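Local coordinates for PrgB (Enterococcus faecalis, PDB 6EVU), which promotes cell aggregation, biofilm formation and conjugation through DNA binding and compaction, the piece described here being its adhesin domain, at residues 172-177 / 279-284; 224-229 / 308-313; 50-55 / 78-83. One frame throughout, in Å; residues are numbered along the deposited sequence.

Contact 1. Residues 172-177 / 279-284; sequences RLTIKF and RISFSF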
ATOM      1  N   ARG A 172       2.712   8.253  -2.906  1.00 25.12           N
ATOM      2  CA  ARG A 172       1.366   8.554  -3.407  1.00 23.26           C
ATOM      3  C   ARG A 172       1.045   7.593  -4.543  1.00 25.22           C
ATOM      4  O   ARG A 172       1.887   7.307  -5.417  1.00 25.02           O
ATOM      5  CB  ARG A 172       1.260  10.018  -3.905  1.00 24.04           C
ATOM      6  CG  ARG A 172      -0.213  10.326  -4.361  1.00 26.17           C
ATOM      7  CD  ARG A 172      -0.455  11.818  -4.302  1.00 36.81           C
ATOM      8  NE  ARG A 172       0.434  12.468  -5.237  1.00 44.31           N
ATOM      9  CZ  ARG A 172       0.754  13.760  -5.219  1.00 52.03           C
ATOM     10  NH1 ARG A 172       0.265  14.583  -4.284  1.00 43.41           N
ATOM     11  NH2 ARG A 172       1.584  14.220  -6.152  1.00 49.68           N
ATOM     12  N   LEU A 173      -0.179   7.042  -4.510  1.00 23.33           N
ATOM     13  CA  LEU A 173      -0.675   6.168  -5.567  1.00 23.27           C
ATOM     14  C   LEU A 173      -1.974   6.757  -6.113  1.00 26.79           C
ATOM     15  O   LEU A 173      -2.926   6.997  -5.343  1.00 26.95           O
ATOM     16  CB  LEU A 173      -0.911   4.723  -5.059  1.00 25.22           C
ATOM     17  CG  LEU A 173      -1.622   3.755  -6.015  1.00 22.19           C
ATOM     18  CD1 LEU A 173      -0.846   3.603  -7.351  1.00 23.30           C
ATOM     19  CD2 LEU A 173      -1.668   2.419  -5.340  1.00 25.82           C
ATOM     20  N   THR A 174      -1.996   7.019  -7.423  1.00 23.27           N
ATOM     21  CA  THR A 174      -3.214   7.475  -8.112  1.00 22.40           C
ATOM     22  C   THR A 174      -3.496   6.503  -9.234  1.00 23.39           C
ATOM     23  O   THR A 174      -2.592   6.165 -10.004  1.00 25.41           O
ATOM     24  CB  THR A 174      -3.003   8.876  -8.695  1.00 25.73           C
ATOM     25  OG1 THR A 174      -2.576   9.786  -7.663  1.00 28.53           O
ATOM     26  CG2 THR A 174      -4.297   9.351  -9.378  1.00 26.64           C
ATOM     27  N   ILE A 175      -4.747   6.007  -9.318  1.00 23.83           N
ATOM     28  CA  ILE A 175      -5.097   4.896 -10.209  1.00 28.14           C
ATOM     29  C   ILE A 175      -6.139   5.367 -11.213  1.00 29.37           C
ATOM     30  O   ILE A 175      -7.120   6.017 -10.839  1.00 30.87           O
ATOM     31  CB  ILE A 175      -5.636   3.696  -9.410  1.00 25.86           C
ATOM     32  CG1 ILE A 175      -4.528   3.130  -8.509  1.00 27.57           C
ATOM     33  CG2 ILE A 175      -6.205   2.560 -10.365  1.00 30.50           C
ATOM     34  CD1 ILE A 175      -5.021   2.244  -7.341  1.00 28.70           C
ATOM     35  N   LYS A 176      -5.951   5.020 -12.490  1.00 24.94           N
ATOM     36  CA  LYS A 176      -6.971   5.266 -13.493  1.00 25.61           C
ATOM     37  C   LYS A 176      -7.381   3.942 -14.091  1.00 32.52           C
ATOM     38  O   LYS A 176      -6.518   3.138 -14.454  1.00 30.79           O
ATOM     39  CB  LYS A 176      -6.481   6.187 -14.603  1.00 32.25           C
ATOM     40  CG  LYS A 176      -6.239   7.596 -14.196  1.00 31.33           C
ATOM     41  CD  LYS A 176      -5.882   8.379 -15.452  1.00 32.72           C
ATOM     42  CE  LYS A 176      -5.389   9.760 -15.109  1.00 35.52           C
ATOM     43  NZ  LYS A 176      -5.004  10.525 -16.349  1.00 37.83           N
ATOM     44  N   PHE A 177      -8.690   3.712 -14.183  1.00 30.11           N
ATOM     45  CA  PHE A 177      -9.211   2.496 -14.821  1.00 28.55           C
ATOM     46  C   PHE A 177      -9.736   2.874 -16.187  1.00 29.26           C
ATOM     47  O   PHE A 177     -10.354   3.927 -16.326  1.00 34.45           O
ATOM     48  CB  PHE A 177     -10.353   1.899 -14.012  1.00 29.10           C
ATOM     49  CG  PHE A 177     -10.007   1.593 -12.610  1.00 29.27           C
ATOM     50  CD1 PHE A 177      -9.117   0.579 -12.292  1.00 29.44           C
ATOM     51  CD2 PHE A 177     -10.592   2.322 -11.588  1.00 34.99           C
ATOM     52  CE1 PHE A 177      -8.839   0.277 -10.978  1.00 31.32           C
ATOM     53  CE2 PHE A 177     -10.265   2.080 -10.278  1.00 34.66           C
ATOM     54  CZ  PHE A 177      -9.405   1.060  -9.961  1.00 31.17           C
ATOM     55  N   ARG A 279     -11.658   9.764  -9.038  1.00 33.25           N
ATOM     56  CA  ARG A 279     -10.425   9.008  -9.224  1.00 31.35           C
ATOM     57  C   ARG A 279      -9.798   8.628  -7.881  1.00 28.51           C
ATOM     58  O   ARG A 279      -9.675   9.469  -6.972  1.00 31.76           O
ATOM     59  CB  ARG A 279      -9.440   9.865 -10.056  1.00 29.99           C
ATOM     60  CG  ARG A 279      -8.195   9.054 -10.554  1.00 29.10           C
ATOM     61  CD  ARG A 279      -7.303   9.922 -11.470  1.00 31.84           C
ATOM     62  NE  ARG A 279      -7.979  10.316 -12.712  1.00 30.92           N
ATOM     63  CZ  ARG A 279      -8.011  11.532 -13.220  1.00 35.44           C
ATOM     64  NH1 ARG A 279      -7.432  12.567 -12.592  1.00 34.80           N
ATOM     65  NH2 ARG A 279      -8.650  11.720 -14.365  1.00 38.22           N
ATOM     66  N   ILE A 280      -9.406   7.366  -7.761  1.00 29.40           N
ATOM     67  CA  ILE A 280      -8.728   6.866  -6.563  1.00 29.04           C
ATOM     68  C   ILE A 280      -7.360   7.507  -6.414  1.00 29.51           C
ATOM     69  O   ILE A 280      -6.535   7.470  -7.333  1.00 29.07           O
ATOM     70  CB  ILE A 280      -8.567   5.341  -6.642  1.00 26.83           C
ATOM     71  CG1 ILE A 280      -9.955   4.689  -6.528  1.00 27.25           C
ATOM     72  CG2 ILE A 280      -7.604   4.837  -5.550  1.00 30.79           C
ATOM     73  CD1 ILE A 280      -9.877   3.163  -6.665  1.00 32.04           C
ATOM     74  N   SER A 281      -7.067   7.998  -5.225  1.00 27.03           N
ATOM     75  CA  SER A 281      -5.726   8.565  -4.987  1.00 26.66           C
ATOM     76  C   SER A 281      -5.510   8.686  -3.489  1.00 26.81           C
ATOM     77  O   SER A 281      -6.397   9.170  -2.788  1.00 28.70           O
ATOM     78  CB  SER A 281      -5.607   9.926  -5.628  1.00 30.81           C
ATOM     79  OG  SER A 281      -4.263  10.417  -5.517  1.00 31.50           O
ATOM     80  N   PHE A 282      -4.380   8.210  -2.992  1.00 25.16           N
ATOM     81  CA  PHE A 282      -4.129   8.214  -1.549  1.00 28.41           C
ATOM     82  C   PHE A 282      -2.645   7.931  -1.376  1.00 29.89           C
ATOM     83  O   PHE A 282      -1.941   7.628  -2.354  1.00 26.79           O
ATOM     84  CB  PHE A 282      -4.981   7.167  -0.820  1.00 31.79           C
ATOM     85  CG  PHE A 282      -4.684   5.758  -1.269  1.00 29.39           C
ATOM     86  CD1 PHE A 282      -5.251   5.238  -2.415  1.00 28.18           C
ATOM     87  CD2 PHE A 282      -3.786   4.970  -0.523  1.00 28.39           C
ATOM     88  CE1 PHE A 282      -4.924   3.966  -2.869  1.00 26.80           C
ATOM     89  CE2 PHE A 282      -3.448   3.681  -0.941  1.00 28.29           C
ATOM     90  CZ  PHE A 282      -4.010   3.177  -2.128  1.00 28.49           C
ATOM     91  N   SER A 283      -2.150   8.047  -0.125  1.00 26.32           N
ATOM     92  CA  SER A 283      -0.750   7.659   0.118  1.00 26.79           C
ATOM     93  C   SER A 283      -0.617   6.489   1.085  1.00 28.91           C
ATOM     94  O   SER A 283      -1.477   6.258   1.956  1.00 28.56           O
ATOM     95  CB  SER A 283       0.071   8.854   0.642  1.00 27.62           C
ATOM     96  OG  SER A 283       0.079   9.835  -0.359  1.00 29.56           O
ATOM     97  N   PHE A 284       0.479   5.738   0.954  1.00 27.08           N
ATOM     98  CA  PHE A 284       0.731   4.649   1.902  1.00 26.31           C
ATOM     99  C   PHE A 284       2.187   4.720   2.338  1.00 31.39           C
ATOM    100  O   PHE A 284       3.034   5.240   1.618  1.00 26.18           O
ATOM    101  CB  PHE A 284       0.359   3.248   1.321  1.00 25.67           C
ATOM    102  CG  PHE A 284       1.140   2.885   0.054  1.00 25.83           C
ATOM    103  CD1 PHE A 284       2.339   2.220   0.137  1.00 23.26           C
ATOM    104  CD2 PHE A 284       0.632   3.229  -1.193  1.00 23.57           C
ATOM    105  CE1 PHE A 284       3.053   1.880  -1.024  1.00 24.18           C
ATOM    106  CE2 PHE A 284       1.348   2.873  -2.386  1.00 26.55           C
ATOM    107  CZ  PHE A 284       2.566   2.217  -2.260  1.00 24.54           C
TER
HETATM  108  O   HOH W   1      -9.741   5.628 -10.205  1.00 29.89           O

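Contact 2. Residues 224-229 / 308-313; sequences KYINGS and LNAQSV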
ATOM      1  N   LYS A 224     -12.359   5.131   5.810  1.00 42.61           N
ATOM      2  CA  LYS A 224     -13.466   4.731   6.673  1.00 42.85           C
ATOM      3  C   LYS A 224     -13.020   3.612   7.608  1.00 48.07           C
ATOM      4  O   LYS A 224     -12.399   2.647   7.160  1.00 46.21           O
ATOM      5  CB  LYS A 224     -14.661   4.278   5.821  1.00 42.89           C
ATOM      6  CG  LYS A 224     -15.388   5.414   5.112  1.00 56.55           C
ATOM      7  CD  LYS A 224     -16.085   6.326   6.139  1.00 64.37           C
ATOM      8  CE  LYS A 224     -17.186   7.155   5.537  1.00 68.40           C
ATOM      9  NZ  LYS A 224     -17.922   7.866   6.612  1.00 72.96           N
ATOM     10  N   TYR A 225     -13.362   3.730   8.897  1.00 40.74           N
ATOM     11  CA  TYR A 225     -12.948   2.783   9.931  1.00 45.32           C
ATOM     12  C   TYR A 225     -13.775   1.498   9.846  1.00 45.10           C
ATOM     13  O   TYR A 225     -14.979   1.536   9.572  1.00 56.58           O
ATOM     14  CB  TYR A 225     -13.130   3.411  11.331  1.00 49.32           C
ATOM     15  CG  TYR A 225     -12.851   2.483  12.510  1.00 58.43           C
ATOM     16  CD1 TYR A 225     -11.569   2.009  12.769  1.00 47.48           C
ATOM     17  CD2 TYR A 225     -13.881   2.071  13.366  1.00 55.29           C
ATOM     18  CE1 TYR A 225     -11.307   1.169  13.842  1.00 51.80           C
ATOM     19  CE2 TYR A 225     -13.627   1.213  14.461  1.00 55.63           C
ATOM     20  CZ  TYR A 225     -12.328   0.771  14.685  1.00 49.13           C
ATOM     21  OH  TYR A 225     -12.044  -0.070  15.724  1.00 63.51           O
ATOM     22  N   ILE A 226     -13.119   0.356  10.075  1.00 47.55           N
ATOM     23  CA  ILE A 226     -13.817  -0.917  10.246  1.00 46.13           C
ATOM     24  C   ILE A 226     -13.887  -1.225  11.726  1.00 45.47           C
ATOM     25  O   ILE A 226     -12.867  -1.162  12.422  1.00 46.92           O
ATOM     26  CB  ILE A 226     -13.119  -2.066   9.504  1.00 46.12           C
ATOM     27  CG1 ILE A 226     -13.000  -1.778   8.001  1.00 41.47           C
ATOM     28  CG2 ILE A 226     -13.805  -3.380   9.830  1.00 46.21           C
ATOM     29  CD1 ILE A 226     -12.058  -2.758   7.263  1.00 38.68           C
ATOM     30  N   ASN A 227     -15.085  -1.579  12.216  1.00 47.02           N
ATOM     31  CA  ASN A 227     -15.230  -1.800  13.649  1.00 52.93           C
ATOM     32  C   ASN A 227     -14.354  -2.955  14.114  1.00 52.47           C
ATOM     33  O   ASN A 227     -14.329  -4.026  13.496  1.00 56.85           O
ATOM     34  CB  ASN A 227     -16.679  -2.058  14.009  1.00 53.53           C
ATOM     35  CG  ASN A 227     -16.909  -1.989  15.516  1.00 59.59           C
ATOM     36  OD1 ASN A 227     -16.204  -1.265  16.220  1.00 63.54           O
ATOM     37  ND2 ASN A 227     -17.873  -2.705  16.001  1.00 56.22           N
ATOM     38  N   GLY A 228     -13.627  -2.722  15.215  1.00 56.01           N
ATOM     39  CA  GLY A 228     -12.699  -3.678  15.770  1.00 55.53           C
ATOM     40  C   GLY A 228     -11.322  -3.632  15.157  1.00 57.16           C
ATOM     41  O   GLY A 228     -10.422  -4.329  15.644  1.00 61.99           O
ATOM     42  N   SER A 229     -11.117  -2.820  14.123  1.00 58.23           N
ATOM     43  CA  SER A 229      -9.790  -2.686  13.527  1.00 50.20           C
ATOM     44  C   SER A 229      -8.912  -1.839  14.438  1.00 55.49           C
ATOM     45  O   SER A 229      -9.395  -0.973  15.189  1.00 53.70           O
ATOM     46  CB  SER A 229      -9.871  -2.052  12.147  1.00 43.33           C
ATOM     47  OG  SER A 229      -8.563  -1.663  11.709  1.00 47.24           O
ATOM     48  N   LEU A 308     -12.566  -6.109   0.522  1.00 44.05           N
ATOM     49  CA  LEU A 308     -12.628  -5.391   1.781  1.00 40.25           C
ATOM     50  C   LEU A 308     -12.733  -6.394   2.912  1.00 45.42           C
ATOM     51  O   LEU A 308     -13.483  -7.380   2.830  1.00 49.62           O
ATOM     52  CB  LEU A 308     -13.836  -4.433   1.815  1.00 44.18           C
ATOM     53  CG  LEU A 308     -14.143  -3.646   0.541  1.00 36.10           C
ATOM     54  CD1 LEU A 308     -15.343  -2.713   0.712  1.00 38.27           C
ATOM     55  CD2 LEU A 308     -12.895  -2.851   0.221  1.00 37.50           C
ATOM     56  N   ASN A 309     -12.034  -6.120   4.010  1.00 46.20           N
ATOM     57  CA  ASN A 309     -12.216  -6.959   5.192  1.00 47.92           C
ATOM     58  C   ASN A 309     -13.400  -6.523   6.054  1.00 46.32           C
ATOM     59  O   ASN A 309     -13.448  -6.834   7.267  1.00 53.07           O
ATOM     60  CB  ASN A 309     -10.914  -7.013   5.984  1.00 53.95           C
ATOM     61  CG  ASN A 309      -9.844  -7.782   5.242  1.00 59.07           C
ATOM     62  OD1 ASN A 309     -10.093  -8.900   4.789  1.00 63.07           O
ATOM     63  ND2 ASN A 309      -8.665  -7.196   5.101  1.00 63.19           N
ATOM     64  N   ALA A 310     -14.410  -5.887   5.441  1.00 47.85           N
ATOM     65  CA  ALA A 310     -15.657  -5.563   6.116  1.00 46.90           C
ATOM     66  C   ALA A 310     -16.801  -5.548   5.101  1.00 53.30           C
ATOM     67  O   ALA A 310     -16.593  -5.664   3.890  1.00 67.76           O
ATOM     68  CB  ALA A 310     -15.552  -4.226   6.853  1.00 56.17           C
ATOM     69  N   GLN A 311     -18.023  -5.413   5.611  1.00 49.41           N
ATOM     70  CA  GLN A 311     -19.195  -5.251   4.764  1.00 49.02           C
ATOM     71  C   GLN A 311     -19.866  -3.913   4.970  1.00 59.12           C
ATOM     72  O   GLN A 311     -20.717  -3.526   4.158  1.00 62.89           O
ATOM     73  CB  GLN A 311     -20.233  -6.360   5.035  1.00 68.25           C
ATOM     74  CG  GLN A 311     -19.616  -7.717   5.327  1.00 82.61           C
ATOM     75  CD  GLN A 311     -19.747  -8.684   4.159  1.00 90.59           C
ATOM     76  OE1 GLN A 311     -19.365  -8.358   3.026  1.00 93.02           O
ATOM     77  NE2 GLN A 311     -20.300  -9.878   4.425  1.00 83.97           N
ATOM     78  N   SER A 312     -19.538  -3.216   6.051  1.00 53.35           N
ATOM     79  CA  SER A 312     -20.178  -1.960   6.388  1.00 58.73           C
ATOM     80  C   SER A 312     -19.132  -1.144   7.116  1.00 55.41           C
ATOM     81  O   SER A 312     -18.080  -1.660   7.485  1.00 57.26           O
ATOM     82  CB  SER A 312     -21.454  -2.164   7.219  1.00 61.13           C
ATOM     83  OG  SER A 312     -21.200  -2.815   8.447  1.00 66.92           O
ATOM     84  N   VAL A 313     -19.399   0.148   7.270  1.00 52.24           N
ATOM     85  CA  VAL A 313     -18.442   1.069   7.872  1.00 49.39           C
ATOM     86  C   VAL A 313     -19.272   2.058   8.649  1.00 52.84           C
ATOM     87  O   VAL A 313     -20.464   2.207   8.409  1.00 51.09           O
ATOM     88  CB  VAL A 313     -17.559   1.828   6.852  1.00 49.26           C
ATOM     89  CG1 VAL A 313     -16.610   0.899   6.191  1.00 42.97           C
ATOM     90  CG2 VAL A 313     -18.462   2.509   5.815  1.00 51.47           C
TER
HETATM   91  O   HOH W   2     -17.358  -1.636  10.480  1.00 47.61           O

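Contact 3. Residues 50-55 / 78-83; sequences KFIKAT and GKATGN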
ATOM      1  N   LYS A  50      13.749   5.737 -13.515  1.00 29.66           N
ATOM      2  CA  LYS A  50      14.952   4.993 -13.879  1.00 31.55           C
ATOM      3  C   LYS A  50      14.779   3.532 -13.475  1.00 29.47           C
ATOM      4  O   LYS A  50      14.130   3.242 -12.458  1.00 28.74           O
ATOM      5  CB  LYS A  50      16.193   5.558 -13.187  1.00 30.26           C
ATOM      6  CG  LYS A  50      16.618   6.956 -13.579  1.00 39.52           C
ATOM      7  CD  LYS A  50      17.918   7.326 -12.786  1.00 41.98           C
ATOM      8  CE  LYS A  50      18.601   8.559 -13.344  1.00 61.25           C
ATOM      9  NZ  LYS A  50      17.813   9.784 -13.051  1.00 68.41           N
ATOM     10  N   PHE A  51      15.290   2.608 -14.307  1.00 34.64           N
ATOM     11  CA  PHE A  51      15.176   1.175 -14.008  1.00 31.66           C
ATOM     12  C   PHE A  51      16.382   0.704 -13.219  1.00 35.27           C
ATOM     13  O   PHE A  51      17.499   1.195 -13.427  1.00 31.67           O
ATOM     14  CB  PHE A  51      15.062   0.332 -15.284  1.00 28.00           C
ATOM     15  CG  PHE A  51      13.789   0.573 -16.034  1.00 30.55           C
ATOM     16  CD1 PHE A  51      13.778   1.454 -17.115  1.00 36.14           C
ATOM     17  CD2 PHE A  51      12.589  -0.021 -15.628  1.00 30.98           C
ATOM     18  CE1 PHE A  51      12.609   1.708 -17.793  1.00 37.40           C
ATOM     19  CE2 PHE A  51      11.400   0.226 -16.327  1.00 35.77           C
ATOM     20  CZ  PHE A  51      11.406   1.088 -17.391  1.00 38.22           C
ATOM     21  N   ILE A  52      16.151  -0.220 -12.280  1.00 29.27           N
ATOM     22  CA  ILE A  52      17.216  -0.891 -11.529  1.00 26.27           C
ATOM     23  C   ILE A  52      17.449  -2.249 -12.158  1.00 33.57           C
ATOM     24  O   ILE A  52      16.523  -3.063 -12.272  1.00 31.86           O
ATOM     25  CB  ILE A  52      16.857  -1.034 -10.053  1.00 27.23           C
ATOM     26  CG1 ILE A  52      16.602   0.361  -9.476  1.00 30.41           C
ATOM     27  CG2 ILE A  52      17.964  -1.804  -9.303  1.00 29.54           C
ATOM     28  CD1 ILE A  52      15.881   0.335  -8.067  1.00 28.11           C
ATOM     29  N   LYS A  53      18.670  -2.494 -12.596  1.00 36.15           N
ATOM     30  CA  LYS A  53      19.015  -3.829 -13.080  1.00 38.32           C
ATOM     31  C   LYS A  53      18.771  -4.879 -11.999  1.00 36.69           C
ATOM     32  O   LYS A  53      19.181  -4.705 -10.845  1.00 35.50           O
ATOM     33  CB  LYS A  53      20.501  -3.908 -13.494  1.00 38.46           C
ATOM     34  CG  LYS A  53      20.985  -2.867 -14.432  1.00 43.67           C
ATOM     35  CD  LYS A  53      22.501  -3.007 -14.550  1.00 45.97           C
ATOM     36  CE  LYS A  53      22.893  -3.287 -15.959  1.00 52.73           C
ATOM     37  NZ  LYS A  53      24.353  -3.025 -16.100  1.00 57.52           N
ATOM     38  N   ALA A  54      18.110  -5.978 -12.394  1.00 36.42           N
ATOM     39  CA  ALA A  54      17.891  -7.110 -11.505  1.00 36.58           C
ATOM     40  C   ALA A  54      19.185  -7.558 -10.848  1.00 42.07           C
ATOM     41  O   ALA A  54      19.196  -7.892  -9.657  1.00 40.01           O
ATOM     42  CB  ALA A  54      17.255  -8.274 -12.286  1.00 35.43           C
ATOM     43  N   THR A  55      20.306  -7.548 -11.601  1.00 38.51           N
ATOM     44  CA  THR A  55      21.560  -8.004 -11.002  1.00 40.21           C
ATOM     45  C   THR A  55      22.052  -7.055  -9.907  1.00 41.12           C
ATOM     46  O   THR A  55      22.757  -7.497  -8.999  1.00 45.07           O
ATOM     47  CB  THR A  55      22.628  -8.216 -12.075  1.00 43.18           C
ATOM     48  OG1 THR A  55      22.849  -7.009 -12.811  1.00 49.12           O
ATOM     49  CG2 THR A  55      22.121  -9.244 -13.047  1.00 45.45           C
ATOM     50  N   GLY A  78      21.625   6.533  -7.637  1.00 40.41           N
ATOM     51  CA  GLY A  78      22.843   6.413  -8.423  1.00 44.47           C
ATOM     52  C   GLY A  78      23.232   4.995  -8.793  1.00 45.04           C
ATOM     53  O   GLY A  78      24.293   4.799  -9.404  1.00 44.67           O
ATOM     54  N   LYS A  79      22.411   3.997  -8.472  1.00 36.56           N
ATOM     55  CA  LYS A  79      22.610   2.623  -8.924  1.00 33.81           C
ATOM     56  C   LYS A  79      21.399   2.162  -9.743  1.00 36.56           C
ATOM     57  O   LYS A  79      20.914   1.026  -9.593  1.00 39.40           O
ATOM     58  CB  LYS A  79      22.841   1.684  -7.735  1.00 42.34           C
ATOM     59  CG  LYS A  79      24.216   1.859  -6.982  1.00 42.67           C
ATOM     60  CD  LYS A  79      24.026   1.955  -5.464  1.00 59.72           C
ATOM     61  CE  LYS A  79      23.979   3.445  -5.050  1.00 69.18           C
ATOM     62  NZ  LYS A  79      23.814   3.862  -3.606  1.00 62.23           N
ATOM     63  N   ALA A  80      20.834   3.055 -10.557  1.00 35.69           N
ATOM     64  CA  ALA A  80      19.648   2.737 -11.346  1.00 30.55           C
ATOM     65  C   ALA A  80      19.987   2.979 -12.803  1.00 35.65           C
ATOM     66  O   ALA A  80      19.540   3.951 -13.410  1.00 41.35           O
ATOM     67  CB  ALA A  80      18.447   3.571 -10.900  1.00 33.24           C
ATOM     68  N   THR A  81      20.708   2.042 -13.368  1.00 34.20           N
ATOM     69  CA  THR A  81      21.165   2.133 -14.753  1.00 37.32           C
ATOM     70  C   THR A  81      20.616   1.010 -15.638  1.00 39.94           C
ATOM     71  O   THR A  81      21.226   0.651 -16.659  1.00 48.39           O
ATOM     72  CB  THR A  81      22.682   2.132 -14.773  1.00 46.38           C
ATOM     73  OG1 THR A  81      23.128   0.901 -14.187  1.00 45.63           O
ATOM     74  CG2 THR A  81      23.198   3.272 -13.931  1.00 43.92           C
ATOM     75  N   GLY A  82      19.473   0.440 -15.270  1.00 37.76           N
ATOM     76  CA  GLY A  82      18.870  -0.621 -16.044  1.00 41.13           C
ATOM     77  C   GLY A  82      17.971  -0.109 -17.153  1.00 41.39           C
ATOM     78  O   GLY A  82      17.859   1.088 -17.422  1.00 40.05           O
ATOM     79  N   ASN A  83      17.300  -1.053 -17.794  1.00 40.40           N
ATOM     80  CA  ASN A  83      16.252  -0.758 -18.749  1.00 42.49           C
ATOM     81  C   ASN A  83      15.107  -1.716 -18.459  1.00 39.79           C
ATOM     82  O   ASN A  83      15.170  -2.512 -17.521  1.00 39.80           O
ATOM     83  CB  ASN A  83      16.776  -0.842 -20.189  1.00 42.46           C
ATOM     84  CG  ASN A  83      17.334  -2.188 -20.529  1.00 48.49           C
ATOM     85  OD1 ASN A  83      16.840  -3.230 -20.079  1.00 46.15           O
ATOM     86  ND2 ASN A  83      18.364  -2.186 -21.388  1.00 47.92           N
TER
HETATM   87  O   HOH W   3      17.085   3.296 -16.328  1.00 41.38           O
HETATM   88  O   HOH W   4      20.800  -0.535 -11.843  1.00 36.88           O
HETATM   89  O   HOH W   5      24.934  -0.584 -15.961  1.00 59.85           O

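Contact 1. Residues 172-177 / 279-284
Two neighbouring antiparallel strands of the large antiparallel sheet of the adhesin domain meet here: Arg172 to Thr174 pair with Ser281 to Ser283, and the short axes lie 161° apart. Leu173 and Phe282 form a hydrogen-bonded pair: Leu173 N reaches Phe282 O at 2.8 Å in a nearly straight bond, and Phe282 N returns to Leu173 O. Ile175 N donates to Ile280 O (3.0 Å), while a water bridges Ile280 N and Ile175 O, accepting from the first and donating to the second.

One face of the sheet is apolar. The CD2 branch of Leu173 comes obliquely to Phe282 CZ (4.0 Å), its CB sits at the edge of the Phe284 ring, and Ile280 CD1 comes to the edge of the Phe177 ring, near its plane, at CE2 (3.8 Å); Phe304 and Tyr195 add to this buried layer.

The other face is polar. Thr174 OG1, anti to its own carbonyl carbon (chi1 -55°), hydrogen-bonds Ser281 OG at 2.8 Å, two short hydroxyls suiting the close non-hydrogen-bonded pair. Lys176 CE lies over a guanidinium face of Arg279, whose salt bridge to Glu184 probably eases the like-charge repulsion. Alternation along these two strands gives this part of the sheet an apolar face and a polar one.

Contact 2. Residues 224-229 / 308-313
Strand 221-225 leads into a type II turn from Ile226 to Ser229, closed by Ser229 N to Ile226 O, and the start of that turn passes the C-terminal residues Ala310 to Val313 with no direct hydrogen bond between the segments. Ile226 carries much of the contact. Its CG2 touches Ala310 CB at 3.6 Å, while CG1 and CD1 also border that methyl, CD1 at 3.8 Å from Ala310 CB; a small alanine lets three carbons of the branched isoleucine gather round it.

Val313 turns its branched side chain toward Lys224 and Tyr225. Its CG1 lies 3.9 Å from Lys224 CB, so the lysine contributes the base of its chain; the chain bends at chi2 (-67°), which turns CD aside, and its NZ hydrogen-bonds Lys314 O. Val273 of strand 272-276 packs on both Ile226 and Val313. A water joins the backbones, accepting from Asn227 N and donating to Ser312 O.

The phenol of Tyr225 spans the turn, donating to an in-plane lone pair of Ser229 O at 2.8 Å, and Gly228 supplies the positive phi of 86° that a type II turn needs. Tyr225 O, covered by Val313, has no polar partner in the model, so cohesion between the segments rests on apolar contact and one bridging water.

Contact 3. Residues 50-55 / 78-83
Direct backbone bonding between Phe51 and Gly82 is slight: Gly82 N donates to Phe51 O at 2.8 Å, with an N-H...O angle of 153° and the donor 50° out of the carbonyl plane. The two segments run nearly perpendicular here. Gly82 suits this place because a beta carbon on it would point at the other segment and collide with Lys53 N.

Waters carry much of the remaining polar contact. One accepts from Phe51 N and donates to Gly82 O at 2.6 Å, beside the direct bond. A second accepts from both Lys53 N and Thr81 N and donates to Lys79 O, serving three backbone groups at once. A third, unusually close to Lys53 NZ and so less certain, also hydrogen-bonds Thr81 OG1 at 2.9 Å.

The van der Waals contacts come from the Phe51 ring, the Ala80 methyl and the aliphatic parts of Lys50, Ile52 and Lys53. Phe51, with CG anti to its carbonyl carbon (chi1 -67°), lays one ring face against the backbone of Asn83, CG lying 3.6 Å from Asn83 C, while Gly82 O comes to the ring edge. Val102 of strand 99-104 also touches this side chain. Ala80 CB fits among Phe51 O, Lys50 CB at 3.8 Å and Ile52 CG1; so small a side chain lets the backbones come close, Ile52 CA and Ala80 CA being 4.4 Å apart. Lys53 CG rests 3.5 Å from Gly82 CA; Lys53 occupies the N-cap position, just before helix 54-57.

With one direct hydrogen bond, bridging waters and an aromatic face laid on a peptide, the contact joins a surface loop to residues 50-53, largely through backbone groups and water.

Overall arrangement
From the N terminus, contact 3 comes first, joining strand 50-51 and the two residues leading to helix 54-57 to the loop before strand 88-89, a short closure completed before the other two begin. The chain then reaches strand 169-179, and contact 1 brings strand 280-287 back beside it. Contact 2 opens at 224-229, within the span that contact 1 closes, but ends at 308-313, beyond it, so these two cross. Contact 1 joins central strands of the large sheet; contact 2 ties the three-stranded sheet to the C-terminal segment. Contacts 2 and 3 lie on opposite sides of the chain's centre, with their centres about 40 Å apart.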